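Local coordinates for protein methionine gamma-lyase (Trichomonas vaginalis, PDB 1E5F) that belongs to the Cys/Met metabolism family of pyridoxal-5'-phosphate-dependent enzymes and is assembled from four protein chains, at residues A100-I105 and N147-Y152; I105-L110 and F131-I136; I163-R168 and H298-K303; K324-N329 and A386-G391. One frame throughout, in Å; residues are numbered along the deposited sequence. Where two conformers were deposited one is given.

Interaction 1: residues A100-I105 and N147-Y152; sequences AGDHLI and NTKIVY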
loop_
_atom_site.group_PDB
_atom_site.type_symbol
_atom_site.label_atom_id
_atom_site.label_comp_id
_atom_site.label_asym_id
_atom_site.label_seq_id
_atom_site.Cartn_x
_atom_site.Cartn_y
_atom_site.Cartn_z
ATOM N N ALA A 100 -24.737 9.450 -30.462
ATOM C CA ALA A 100 -24.648 9.907 -31.832
ATOM C C ALA A 100 -25.796 10.869 -32.232
ATOM O O ALA A 100 -26.935 10.506 -31.972
ATOM C CB ALA A 100 -24.807 8.824 -32.872
ATOM N N GLY A 101 -25.411 12.041 -32.811
ATOM C CA GLY A 101 -26.609 12.876 -33.053
ATOM C C GLY A 101 -26.765 13.951 -32.012
ATOM O O GLY A 101 -27.308 15.033 -32.420
ATOM N N ASP A 102 -26.249 13.778 -30.740
ATOM C CA ASP A 102 -26.384 14.943 -29.861
ATOM C C ASP A 102 -25.353 16.010 -30.233
ATOM O O ASP A 102 -24.405 15.852 -31.026
ATOM C CB ASP A 102 -26.093 14.470 -28.435
ATOM C CG ASP A 102 -27.186 13.572 -27.928
ATOM O OD1 ASP A 102 -28.289 13.580 -28.523
ATOM O OD2 ASP A 102 -26.861 12.895 -26.922
ATOM N N HIS A 103 -25.550 17.172 -29.540
ATOM C CA HIS A 103 -24.606 18.275 -29.802
ATOM C C HIS A 103 -23.901 18.661 -28.514
ATOM O O HIS A 103 -24.571 18.646 -27.462
ATOM C CB HIS A 103 -25.285 19.493 -30.390
ATOM C CG HIS A 103 -24.439 20.704 -30.616
ATOM N ND1 HIS A 103 -24.934 21.946 -30.109
ATOM C CD2 HIS A 103 -23.347 20.950 -31.336
ATOM C CE1 HIS A 103 -24.012 22.868 -30.493
ATOM N NE2 HIS A 103 -23.017 22.274 -31.232
ATOM N N LEU A 104 -22.626 19.035 -28.681
ATOM C CA LEU A 104 -21.895 19.460 -27.514
ATOM C C LEU A 104 -21.238 20.844 -27.677
ATOM O O LEU A 104 -20.532 21.021 -28.592
ATOM C CB LEU A 104 -20.880 18.355 -27.001
ATOM C CG LEU A 104 -20.016 18.957 -25.806
ATOM C CD1 LEU A 104 -19.551 17.777 -24.896
ATOM C CD2 LEU A 104 -18.687 19.582 -26.182
ATOM N N ILE A 105 -21.404 21.751 -26.728
ATOM C CA ILE A 105 -20.716 23.038 -26.811
ATOM C C ILE A 105 -19.619 23.081 -25.731
ATOM O O ILE A 105 -19.826 22.785 -24.551
ATOM C CB ILE A 105 -21.751 24.172 -26.463
ATOM C CG1 ILE A 105 -22.686 24.320 -27.639
ATOM C CG2 ILE A 105 -21.036 25.524 -26.290
ATOM C CD1 ILE A 105 -23.851 25.264 -27.316
ATOM N N ASN A 147 -30.559 19.893 -30.593
ATOM C CA ASN A 147 -29.985 18.678 -30.084
ATOM C C ASN A 147 -28.843 18.956 -29.046
ATOM O O ASN A 147 -28.091 18.030 -28.678
ATOM C CB ASN A 147 -29.469 17.966 -31.322
ATOM C CG ASN A 147 -28.433 18.682 -32.161
ATOM O OD1 ASN A 147 -28.371 19.887 -32.306
ATOM N ND2 ASN A 147 -27.517 17.908 -32.782
ATOM N N THR A 148 -28.671 20.245 -28.658
ATOM C CA THR A 148 -27.583 20.541 -27.696
ATOM C C THR A 148 -27.811 19.841 -26.361
ATOM O O THR A 148 -28.884 20.019 -25.779
ATOM C CB THR A 148 -27.411 22.099 -27.546
ATOM O OG1 THR A 148 -26.867 22.498 -28.843
ATOM C CG2 THR A 148 -26.365 22.360 -26.447
ATOM N N LYS A 149 -26.831 19.107 -25.856
ATOM C CA LYS A 149 -27.050 18.450 -24.523
ATOM C C LYS A 149 -26.145 18.891 -23.419
ATOM O O LYS A 149 -26.488 18.680 -22.244
ATOM C CB LYS A 149 -26.699 16.974 -24.651
ATOM C CG LYS A 149 -27.544 16.298 -25.679
ATOM C CD LYS A 149 -29.034 16.447 -25.310
ATOM C CE LYS A 149 -29.707 15.868 -26.642
ATOM N NZ LYS A 149 -31.010 15.275 -26.337
ATOM N N ILE A 150 -24.940 19.272 -23.769
ATOM C CA ILE A 150 -23.983 19.714 -22.784
ATOM C C ILE A 150 -23.340 21.065 -23.086
ATOM O O ILE A 150 -23.078 21.313 -24.299
ATOM C CB ILE A 150 -22.829 18.642 -22.814
ATOM C CG1 ILE A 150 -23.375 17.299 -22.235
ATOM C CG2 ILE A 150 -21.644 19.033 -21.948
ATOM C CD1 ILE A 150 -22.412 16.149 -22.170
ATOM N N VAL A 151 -23.204 21.900 -22.075
ATOM C CA VAL A 151 -22.324 23.058 -22.277
ATOM C C VAL A 151 -21.127 22.793 -21.333
ATOM O O VAL A 151 -21.439 22.586 -20.161
ATOM C CB VAL A 151 -23.025 24.369 -21.957
ATOM C CG1 VAL A 151 -22.084 25.574 -21.936
ATOM C CG2 VAL A 151 -24.035 24.604 -23.136
ATOM N N TYR A 152 -19.895 22.872 -21.841
ATOM C CA TYR A 152 -18.785 22.467 -20.953
ATOM C C TYR A 152 -17.703 23.526 -20.859
ATOM O O TYR A 152 -17.342 24.058 -21.910
ATOM C CB TYR A 152 -18.062 21.189 -21.572
ATOM C CG TYR A 152 -16.935 20.525 -20.801
ATOM C CD1 TYR A 152 -15.625 20.985 -20.845
ATOM C CD2 TYR A 152 -17.195 19.492 -19.896
ATOM C CE1 TYR A 152 -14.551 20.416 -20.152
ATOM C CE2 TYR A 152 -16.172 18.880 -19.163
ATOM C CZ TYR A 152 -14.878 19.341 -19.262
ATOM O OH TYR A 152 -13.866 18.804 -18.575
#
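His-103 and Thr-148 form a parallel bridge between strands 103-105 and 148-152, neighbours in the seven-stranded mixed sheet around which the cofactor-binding domain of this family of PLP enzymes is built. The short strand axes approach to 4.8 Å and diverge by 22°. The backbone of His-103 is gripped at both ends, its N giving to Asn-147 O and its O receiving Lys-149 N. Ile-105 repeats the pattern, with Ile-150 O and Tyr-152 N as its partners.

Lys-149 can be followed outward along its chain. Its CB lies 3.9 Å from His-103 O, and CG packs 3.6 Å from Asp-102 CG. A bend at the second torsion (chi2 -58°) then folds the chain back, bringing CE to 3.3 Å from Asp-102 OD1. The tip, NZ, stays 3.9 Å from that same OD1, a long salt bridge; the stronger partner of this carboxylate is Lys-99.

On the sheet face of Leu-104 and Ile-150, Leu-104 CD1 meets Ile-150 CG2 at 3.8 Å. On the other face Thr-148 OG1 lies at the edge of the His-103 ring, beside ND1 and near the ring plane, too close for the modelled length to be trusted, while NE2 of the ring is bonded to Asp-130. Before the strands begin, Asn-147 ND2 reaches Gly-101 O at 2.9 Å in a nearly straight bond (171°), with the acceptor lying in the amide plane of the asparagine.

Interaction 2: residues I105-L110 and F131-I136; sequences ISDECL and FINTAI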
loop_
_atom_site.group_PDB
_atom_site.type_symbol
_atom_site.label_atom_id
_atom_site.label_comp_id
_atom_site.label_asym_id
_atom_site.label_seq_id
_atom_site.Cartn_x
_atom_site.Cartn_y
_atom_site.Cartn_z
ATOM N N ILE A 105 -21.404 21.751 -26.728
ATOM C CA ILE A 105 -20.716 23.038 -26.811
ATOM C C ILE A 105 -19.619 23.081 -25.731
ATOM O O ILE A 105 -19.826 22.785 -24.551
ATOM C CB ILE A 105 -21.751 24.172 -26.463
ATOM C CG1 ILE A 105 -22.686 24.320 -27.639
ATOM C CG2 ILE A 105 -21.036 25.524 -26.290
ATOM C CD1 ILE A 105 -23.851 25.264 -27.316
ATOM N N SER A 106 -18.418 23.445 -26.012
ATOM C CA SER A 106 -17.359 23.554 -25.076
ATOM C C SER A 106 -16.553 24.844 -25.259
ATOM O O SER A 106 -16.341 25.306 -26.354
ATOM C CB SER A 106 -16.349 22.447 -25.361
ATOM O OG SER A 106 -15.139 22.522 -24.603
ATOM N N ASP A 107 -15.904 25.162 -24.172
ATOM C CA ASP A 107 -15.043 26.324 -24.205
ATOM C C ASP A 107 -13.844 25.782 -24.960
ATOM O O ASP A 107 -13.616 24.586 -24.881
ATOM C CB ASP A 107 -14.653 26.879 -22.860
ATOM C CG ASP A 107 -14.043 28.285 -23.012
ATOM O OD1 ASP A 107 -12.830 28.342 -23.287
ATOM O OD2 ASP A 107 -14.712 29.304 -22.887
ATOM N N GLU A 108 -13.421 26.656 -25.851
ATOM C CA GLU A 108 -12.231 26.264 -26.590
ATOM C C GLU A 108 -11.002 26.186 -25.732
ATOM O O GLU A 108 -10.018 25.666 -26.222
ATOM C CB GLU A 108 -12.134 27.410 -27.670
ATOM C CG GLU A 108 -11.740 28.772 -27.061
ATOM C CD GLU A 108 -11.571 29.865 -28.156
ATOM O OE1 GLU A 108 -11.408 29.602 -29.354
ATOM O OE2 GLU A 108 -11.537 31.069 -27.837
ATOM N N CYS A 109 -10.887 26.891 -24.573
ATOM C CA CYS A 109 -9.632 26.752 -23.857
ATOM C C CYS A 109 -9.836 25.700 -22.770
ATOM O O CYS A 109 -10.359 26.065 -21.657
ATOM C CB CYS A 109 -9.130 28.069 -23.305
ATOM S SG CYS A 109 -7.509 27.956 -22.484
ATOM N N LEU A 110 -9.320 24.541 -22.921
ATOM C CA LEU A 110 -9.442 23.328 -22.140
ATOM C C LEU A 110 -8.033 22.730 -21.964
ATOM O O LEU A 110 -7.032 22.905 -22.696
ATOM C CB LEU A 110 -10.175 22.346 -23.065
ATOM C CG LEU A 110 -11.618 21.945 -22.925
ATOM C CD1 LEU A 110 -12.409 23.059 -22.170
ATOM C CD2 LEU A 110 -12.327 21.713 -24.229
ATOM N N PHE A 131 -16.335 24.362 -30.370
ATOM C CA PHE A 131 -15.489 24.993 -29.456
ATOM C C PHE A 131 -15.637 26.490 -29.556
ATOM O O PHE A 131 -15.557 26.987 -30.723
ATOM C CB PHE A 131 -14.054 24.684 -29.870
ATOM C CG PHE A 131 -13.667 23.231 -29.600
ATOM C CD1 PHE A 131 -13.516 22.746 -28.314
ATOM C CD2 PHE A 131 -13.483 22.377 -30.690
ATOM C CE1 PHE A 131 -13.111 21.432 -28.170
ATOM C CE2 PHE A 131 -12.954 21.126 -30.545
ATOM C CZ PHE A 131 -12.856 20.610 -29.232
ATOM N N ILE A 132 -16.119 27.162 -28.510
ATOM C CA ILE A 132 -16.330 28.616 -28.573
ATOM C C ILE A 132 -15.715 29.376 -27.440
ATOM O O ILE A 132 -15.195 28.777 -26.493
ATOM C CB ILE A 132 -17.860 28.913 -28.503
ATOM C CG1 ILE A 132 -18.505 28.550 -27.233
ATOM C CG2 ILE A 132 -18.521 28.184 -29.735
ATOM C CD1 ILE A 132 -19.906 28.958 -26.793
ATOM N N ASN A 133 -15.793 30.725 -27.384
ATOM C CA ASN A 133 -15.312 31.390 -26.147
ATOM C C ASN A 133 -16.523 31.573 -25.272
ATOM O O ASN A 133 -17.366 32.472 -25.524
ATOM C CB ASN A 133 -14.551 32.686 -26.517
ATOM C CG ASN A 133 -13.991 33.342 -25.245
ATOM O OD1 ASN A 133 -14.285 32.941 -24.149
ATOM N ND2 ASN A 133 -13.106 34.314 -25.354
ATOM N N THR A 134 -16.792 30.708 -24.256
ATOM C CA THR A 134 -17.988 30.854 -23.447
ATOM C C THR A 134 -17.791 32.076 -22.574
ATOM O O THR A 134 -18.736 32.543 -21.990
ATOM C CB THR A 134 -18.302 29.633 -22.574
ATOM O OG1 THR A 134 -17.173 29.462 -21.729
ATOM C CG2 THR A 134 -18.441 28.353 -23.427
ATOM N N ALA A 135 -16.624 32.633 -22.374
ATOM C CA ALA A 135 -16.411 33.897 -21.687
ATOM C C ALA A 135 -16.981 35.135 -22.402
ATOM O O ALA A 135 -17.345 36.111 -21.737
ATOM C CB ALA A 135 -14.922 34.143 -21.462
ATOM N N ILE A 136 -17.332 35.093 -23.659
ATOM C CA ILE A 136 -17.981 36.235 -24.363
ATOM C C ILE A 136 -19.494 36.218 -24.340
ATOM O O ILE A 136 -20.172 35.344 -24.878
ATOM C CB ILE A 136 -17.562 36.121 -25.851
ATOM C CG1 ILE A 136 -16.046 36.060 -26.054
ATOM C CG2 ILE A 136 -18.150 37.323 -26.599
ATOM C CD1 ILE A 136 -15.208 37.046 -25.240
#
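Asp-107 and Thr-134 carry the polar side-chain part of this contact. With CG of Asp-107 anti to its own N (chi1 -166°), OD2 is presented to Thr-134 and accepts twice: OG1 comes in on the anti lone pair at 2.7 Å from OD2, and Thr-134 N arrives 2.9 Å from OD2, from above the carboxylate plane (38° out of it). Two donors of one residue thus hold one oxygen and fix the rotation of the carboxylate. The other oxygen faces its own segment, where Cys-109 N meets Asp-107 OD1 at 2.7 Å and closes an Asx turn. OD1 also forms a salt bridge with Lys-162, which in turn bonds Asn-133 OD1.

Among the backbone bonds, Ile-132 N gives to Ser-106 O at 2.9 Å, and Ile-132 O takes Glu-108 N at 2.8 Å. Both polar atoms of Ile-132 are therefore satisfied by the chain beside it.

Apolar contacts occur at two places. Ile-105 CG2 abuts Ile-132 CD1 at 3.6 Å, and His-143 of helix 139-143 touches both residues. Farther along, Leu-110 CD2 sits at the edge of the Phe-131 ring, 4.0 Å from CE1. Asp-107 O lies in the plane of that ring, 3.9 Å from CD1, while His-115 stacks on the ring.

The geometry is that of the parallel strand pair in a beta-alpha-beta unit: strand 103-107, helix 112-124, then strand 128-132 at the sheet's margin within this chain.

Interaction 3: residues I163-R168 and H298-K303; sequences IIDMER and HDIAKK. With SO4 (sulfate ion), chain E.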
loop_
_atom_site.group_PDB
_atom_site.type_symbol
_atom_site.label_atom_id
_atom_site.label_comp_id
_atom_site.label_asym_id
_atom_site.label_seq_id
_atom_site.Cartn_x
_atom_site.Cartn_y
_atom_site.Cartn_z
ATOM N N ILE A 163 -11.159 33.756 -16.963
ATOM C CA ILE A 163 -12.285 33.520 -16.073
ATOM C C ILE A 163 -13.563 33.436 -16.870
ATOM O O ILE A 163 -13.764 34.296 -17.695
ATOM C CB ILE A 163 -12.338 34.670 -15.028
ATOM C CG1 ILE A 163 -10.923 34.719 -14.455
ATOM C CG2 ILE A 163 -13.402 34.493 -13.973
ATOM C CD1 ILE A 163 -10.495 33.530 -13.649
ATOM N N ILE A 164 -14.499 32.560 -16.502
ATOM C CA ILE A 164 -15.682 32.402 -17.234
ATOM C C ILE A 164 -16.813 32.652 -16.252
ATOM O O ILE A 164 -16.785 32.121 -15.145
ATOM C CB ILE A 164 -15.900 31.041 -17.810
ATOM C CG1 ILE A 164 -14.946 30.758 -18.970
ATOM C CG2 ILE A 164 -17.428 30.956 -18.243
ATOM C CD1 ILE A 164 -14.890 29.243 -19.090
ATOM N N ASP A 165 -17.756 33.480 -16.633
ATOM C CA ASP A 165 -18.894 33.824 -15.804
ATOM C C ASP A 165 -19.968 32.717 -15.793
ATOM O O ASP A 165 -20.870 32.701 -16.637
ATOM C CB ASP A 165 -19.494 35.115 -16.398
ATOM C CG ASP A 165 -20.584 35.648 -15.545
ATOM O OD1 ASP A 165 -21.178 34.915 -14.793
ATOM O OD2 ASP A 165 -20.861 36.880 -15.753
ATOM N N MET A 166 -19.931 31.890 -14.791
ATOM C CA MET A 166 -20.635 30.648 -14.630
ATOM C C MET A 166 -22.144 30.882 -14.657
ATOM O O MET A 166 -22.779 30.187 -15.433
ATOM C CB MET A 166 -20.297 29.866 -13.329
ATOM C CG MET A 166 -19.067 28.969 -13.737
ATOM S SD MET A 166 -18.299 28.000 -12.425
ATOM C CE MET A 166 -18.086 29.057 -11.088
ATOM N N GLU A 167 -22.492 31.900 -13.961
ATOM C CA GLU A 167 -23.865 32.215 -13.814
ATOM C C GLU A 167 -24.484 32.637 -15.137
ATOM O O GLU A 167 -25.537 32.119 -15.466
ATOM C CB GLU A 167 -24.134 33.270 -12.764
ATOM C CG GLU A 167 -25.676 33.248 -12.569
ATOM C CD GLU A 167 -26.010 34.102 -11.384
ATOM O OE1 GLU A 167 -25.176 34.844 -10.805
ATOM O OE2 GLU A 167 -27.176 34.011 -10.937
ATOM N N ARG A 168 -23.696 33.269 -15.980
ATOM C CA ARG A 168 -24.157 33.770 -17.231
ATOM C C ARG A 168 -24.213 32.618 -18.244
ATOM O O ARG A 168 -25.201 32.613 -18.946
ATOM C CB ARG A 168 -23.288 34.858 -17.925
ATOM N N HIS A 298 -11.716 39.802 -13.003
ATOM C CA HIS A 298 -11.346 39.830 -11.595
ATOM C C HIS A 298 -12.562 39.996 -10.658
ATOM O O HIS A 298 -12.605 39.274 -9.651
ATOM C CB HIS A 298 -10.325 40.914 -11.189
ATOM C CG HIS A 298 -10.014 40.873 -9.723
ATOM N ND1 HIS A 298 -9.174 39.917 -9.206
ATOM C CD2 HIS A 298 -10.460 41.692 -8.643
ATOM C CE1 HIS A 298 -9.230 40.078 -7.867
ATOM N NE2 HIS A 298 -9.918 41.163 -7.492
ATOM N N ASP A 299 -13.541 40.809 -11.018
ATOM C CA ASP A 299 -14.790 40.813 -10.287
ATOM C C ASP A 299 -15.559 39.494 -10.348
ATOM O O ASP A 299 -16.219 39.115 -9.379
ATOM C CB ASP A 299 -15.606 41.887 -10.995
ATOM C CG ASP A 299 -14.907 43.214 -10.704
ATOM O OD1 ASP A 299 -15.239 44.139 -11.509
ATOM O OD2 ASP A 299 -14.111 43.232 -9.725
ATOM N N ILE A 300 -15.547 38.847 -11.482
ATOM C CA ILE A 300 -16.208 37.536 -11.646
ATOM C C ILE A 300 -15.402 36.500 -10.854
ATOM O O ILE A 300 -15.974 35.753 -10.059
ATOM C CB ILE A 300 -16.305 37.051 -13.085
ATOM C CG1 ILE A 300 -17.434 37.869 -13.770
ATOM C CG2 ILE A 300 -16.570 35.588 -13.432
ATOM C CD1 ILE A 300 -16.745 38.049 -15.188
ATOM N N ALA A 301 -14.079 36.660 -10.832
ATOM C CA ALA A 301 -13.167 35.667 -10.218
ATOM C C ALA A 301 -13.468 35.815 -8.729
ATOM O O ALA A 301 -13.654 34.841 -8.062
ATOM C CB ALA A 301 -11.700 35.902 -10.505
ATOM N N LYS A 302 -13.608 37.079 -8.335
ATOM C CA LYS A 302 -13.896 37.441 -6.999
ATOM C C LYS A 302 -15.280 36.942 -6.565
ATOM O O LYS A 302 -15.352 36.337 -5.495
ATOM C CB LYS A 302 -13.791 38.925 -6.729
ATOM C CG LYS A 302 -13.833 39.481 -5.334
ATOM C CD LYS A 302 -13.706 41.018 -5.524
ATOM C CE LYS A 302 -13.251 41.614 -4.189
ATOM N NZ LYS A 302 -13.697 43.033 -4.047
ATOM N N LYS A 303 -16.306 36.985 -7.380
ATOM C CA LYS A 303 -17.590 36.462 -6.874
ATOM C C LYS A 303 -17.496 34.932 -6.815
ATOM O O LYS A 303 -18.120 34.323 -5.960
ATOM C CB LYS A 303 -18.720 36.856 -7.815
HETATM S S SO4 E . -9.675 41.070 -3.323
HETATM O O1 SO4 E . -8.616 41.067 -2.280
HETATM O O2 SO4 E . -9.096 40.850 -4.675
HETATM O O3 SO4 E . -10.339 42.427 -3.403
HETATM O O4 SO4 E . -10.635 39.935 -3.020
#
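The chain at Ile-163 to Asp-165 runs past one side of helix 298-304, with the CA atoms of Ile-163 and Ala-301 6.3 Å apart and those of Asp-165 and Ile-300 6.2 Å apart, too distant for backbone pairing. Side chains fill the interval. Those of Ile-163 and Ile-300 slide past each other in opposite directions, and their CG2 branches meet on the way at 3.4 Å, tighter than usual for two methyl carbons. In both residues CG2 is the branch anti to the backbone N; the CG1-CD1 arm of Ile-163 goes to Ala-301 instead, its CD1 lying 4.1 Å from Ala-301 CB.

Ile-300 reaches further, its CG2 coming within 3.8 Å of Asp-165 CA. Asp-165 is the N-cap of helix 166-174, which follows strand 148-154 in the chain. Arg-168 N gives to Asp-165 OD1 at 3.2 Å, meeting the oxygen from well above the carboxylate plane (62°). Thus Ile-300 packs against the residue that caps the helix N-terminus. Gln-304, just beyond the 298-303 segment, adds a polar tie by bonding Ile-164 O and Met-166 N.

His-298 points away from the 163-168 segment, and its ring is turned to a sulfate ion, probably taken up from the crystallisation liquor. Sulfate O2 lies in the ring plane at its edge, 3.0 Å from NE2, in a bent bond (130°); Tyr-308 OH holds the same ion.

Interaction 4: residues K324-N329 and A386-G391; sequences KKLLDN and ADFKQG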
loop_
_atom_site.group_PDB
_atom_site.type_symbol
_atom_site.label_atom_id
_atom_site.label_comp_id
_atom_site.label_asym_id
_atom_site.label_seq_id
_atom_site.Cartn_x
_atom_site.Cartn_y
_atom_site.Cartn_z
ATOM N N LYS A 324 12.466 28.123 -22.286
ATOM C CA LYS A 324 13.345 27.012 -22.111
ATOM C C LYS A 324 14.558 27.302 -21.213
ATOM O O LYS A 324 14.867 26.486 -20.328
ATOM C CB LYS A 324 13.839 26.469 -23.415
ATOM C CG LYS A 324 12.812 25.895 -24.324
ATOM C CD LYS A 324 13.433 24.993 -25.389
ATOM C CE LYS A 324 13.917 25.720 -26.664
ATOM N NZ LYS A 324 14.972 24.825 -27.316
ATOM N N LYS A 325 15.188 28.460 -21.379
ATOM C CA LYS A 325 16.333 28.828 -20.609
ATOM C C LYS A 325 15.880 28.954 -19.183
ATOM O O LYS A 325 16.694 28.638 -18.307
ATOM C CB LYS A 325 17.172 30.031 -21.033
ATOM N N LEU A 326 14.847 29.732 -18.877
ATOM C CA LEU A 326 14.417 29.914 -17.512
ATOM C C LEU A 326 14.040 28.539 -16.875
ATOM O O LEU A 326 14.514 28.339 -15.773
ATOM C CB LEU A 326 13.141 30.738 -17.424
ATOM C CG LEU A 326 12.536 30.854 -16.004
ATOM C CD1 LEU A 326 13.420 31.683 -15.054
ATOM C CD2 LEU A 326 11.162 31.610 -16.154
ATOM N N LEU A 327 13.258 27.655 -17.536
ATOM C CA LEU A 327 12.811 26.409 -17.011
ATOM C C LEU A 327 13.979 25.390 -16.879
ATOM O O LEU A 327 13.993 24.873 -15.773
ATOM C CB LEU A 327 11.661 25.641 -17.622
ATOM C CG LEU A 327 10.350 26.362 -17.830
ATOM C CD1 LEU A 327 9.167 25.434 -18.065
ATOM C CD2 LEU A 327 10.123 27.566 -16.925
ATOM N N ASP A 328 15.040 25.528 -17.715
ATOM C CA ASP A 328 16.190 24.710 -17.515
ATOM C C ASP A 328 17.077 25.297 -16.422
ATOM O O ASP A 328 17.882 24.434 -16.028
ATOM C CB ASP A 328 17.019 24.510 -18.763
ATOM C CG ASP A 328 16.164 23.837 -19.820
ATOM O OD1 ASP A 328 15.061 23.306 -19.618
ATOM O OD2 ASP A 328 16.559 23.907 -21.002
ATOM N N ASN A 329 16.883 26.455 -15.792
ATOM C CA ASN A 329 17.913 26.792 -14.726
ATOM C C ASN A 329 17.338 26.987 -13.313
ATOM O O ASN A 329 17.797 27.562 -12.261
ATOM C CB ASN A 329 18.608 28.017 -15.336
ATOM C CG ASN A 329 19.518 27.652 -16.521
ATOM O OD1 ASN A 329 20.394 26.699 -16.507
ATOM N ND2 ASN A 329 19.220 28.230 -17.699
ATOM N N ALA A 386 13.239 33.681 -4.882
ATOM C CA ALA A 386 14.680 33.687 -5.179
ATOM C C ALA A 386 15.031 32.742 -6.292
ATOM O O ALA A 386 16.008 32.994 -7.113
ATOM C CB ALA A 386 15.562 33.387 -3.930
ATOM N N ASP A 387 14.319 31.578 -6.405
ATOM C CA ASP A 387 14.644 30.727 -7.583
ATOM C C ASP A 387 14.270 31.516 -8.839
ATOM O O ASP A 387 14.836 31.271 -9.982
ATOM C CB ASP A 387 13.889 29.382 -7.477
ATOM C CG ASP A 387 14.233 28.232 -8.252
ATOM O OD1 ASP A 387 15.412 28.083 -8.733
ATOM O OD2 ASP A 387 13.334 27.390 -8.587
ATOM N N PHE A 388 13.071 32.162 -8.785
ATOM C CA PHE A 388 12.778 32.824 -10.067
ATOM C C PHE A 388 13.782 33.967 -10.350
ATOM O O PHE A 388 14.141 34.181 -11.526
ATOM C CB PHE A 388 11.409 33.316 -10.077
ATOM C CG PHE A 388 10.343 32.333 -10.479
ATOM C CD1 PHE A 388 10.391 31.751 -11.710
ATOM C CD2 PHE A 388 9.286 32.054 -9.614
ATOM C CE1 PHE A 388 9.329 30.927 -12.119
ATOM C CE2 PHE A 388 8.290 31.210 -10.035
ATOM C CZ PHE A 388 8.279 30.631 -11.282
ATOM N N LYS A 389 14.146 34.727 -9.319
ATOM C CA LYS A 389 15.118 35.770 -9.474
ATOM C C LYS A 389 16.446 35.295 -10.128
ATOM O O LYS A 389 16.813 35.873 -11.174
ATOM C CB LYS A 389 15.523 36.437 -8.170
ATOM C CG LYS A 389 16.625 37.467 -8.438
ATOM C CD LYS A 389 16.762 38.429 -7.284
ATOM C CE LYS A 389 18.020 39.339 -7.539
ATOM N NZ LYS A 389 17.797 40.629 -6.805
ATOM N N GLN A 390 17.079 34.229 -9.744
ATOM C CA GLN A 390 18.306 33.840 -10.322
ATOM C C GLN A 390 18.004 33.370 -11.709
ATOM O O GLN A 390 18.822 33.628 -12.595
ATOM C CB GLN A 390 19.091 32.765 -9.533
ATOM C CG GLN A 390 18.458 31.419 -9.283
ATOM C CD GLN A 390 18.553 30.303 -10.290
ATOM O OE1 GLN A 390 19.483 30.280 -11.071
ATOM N NE2 GLN A 390 17.633 29.342 -10.447
ATOM N N GLY A 391 16.924 32.623 -11.934
ATOM C CA GLY A 391 16.747 32.058 -13.281
ATOM C C GLY A 391 16.536 33.245 -14.253
ATOM O O GLY A 391 16.908 33.158 -15.435
#
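Helix-to-helix packing joins 319-328 to 381-393, the last helix of the chain, where Leu-326 lies against Gly-391. The two CA atoms are only 5.3 Å apart, the nearest pair across the segments. Glycine allows this closeness, since there is no side chain on the side facing Leu-326. CG of Leu-326 stands anti to its backbone N (chi1 174°), and the CD1 branch lies directly on the glycine backbone, 3.6 Å from Gly-391 C and 3.8 Å from Gly-391 CA. The other branch, CD2, approaches the edge of the Phe-388 ring more loosely, at 4.5 Å from CE1.

A polar link lies beside this apolar one. The side chain of Gln-390 bends at chi2 (86°), bringing its amide toward the 324-329 segment, where NE2 donates to Asn-329 O along an almost straight line (175°). The modelled N-to-O length of this bond is unusually short and doubtful in value, but the acceptor lies in the amide plane, as a well-directed bond requires. NE2 also gives to Asp-387 OD1, 3.1 Å away and one turn earlier in the same helix. Two acceptors, Asn-329 O and Asp-387 OD1, would together limit how the amide can turn. Asp-387 is itself tied to the chain that follows Asn-329, taking Lys-331 N on OD1 and the N atoms of Leu-332 and Ile-333 on OD2.

Around the pair, Leu-327 rests on strands 345-347 and 371-375 of the five-stranded mixed sheet. Phe-388 touches those same strands and also helix 260-279.

Overall arrangement
Interactions 1 and 2 share strand 103-107, which pairs with 148-154 in one and 128-132 in the other; they meet at Ile-105 and where Tyr-152 O probably bonds Asp-107 N. Both rest on backbone hydrogen bonds between parallel strands of the large sheet. Interaction 3 touches interaction 2 through Ile-164 and Thr-134, but there methyl packing replaces strand pairing, and its helix carries His-298 to a sulfate. Interaction 4 lies apart, its centre about 44 Å from that of interaction 1, on the opposite side of the chain's centre and beside the smaller sheet. All four are mainly buried, though each includes some partly exposed residues; interactions 3 and 4 each cover less than half the area of interaction 1.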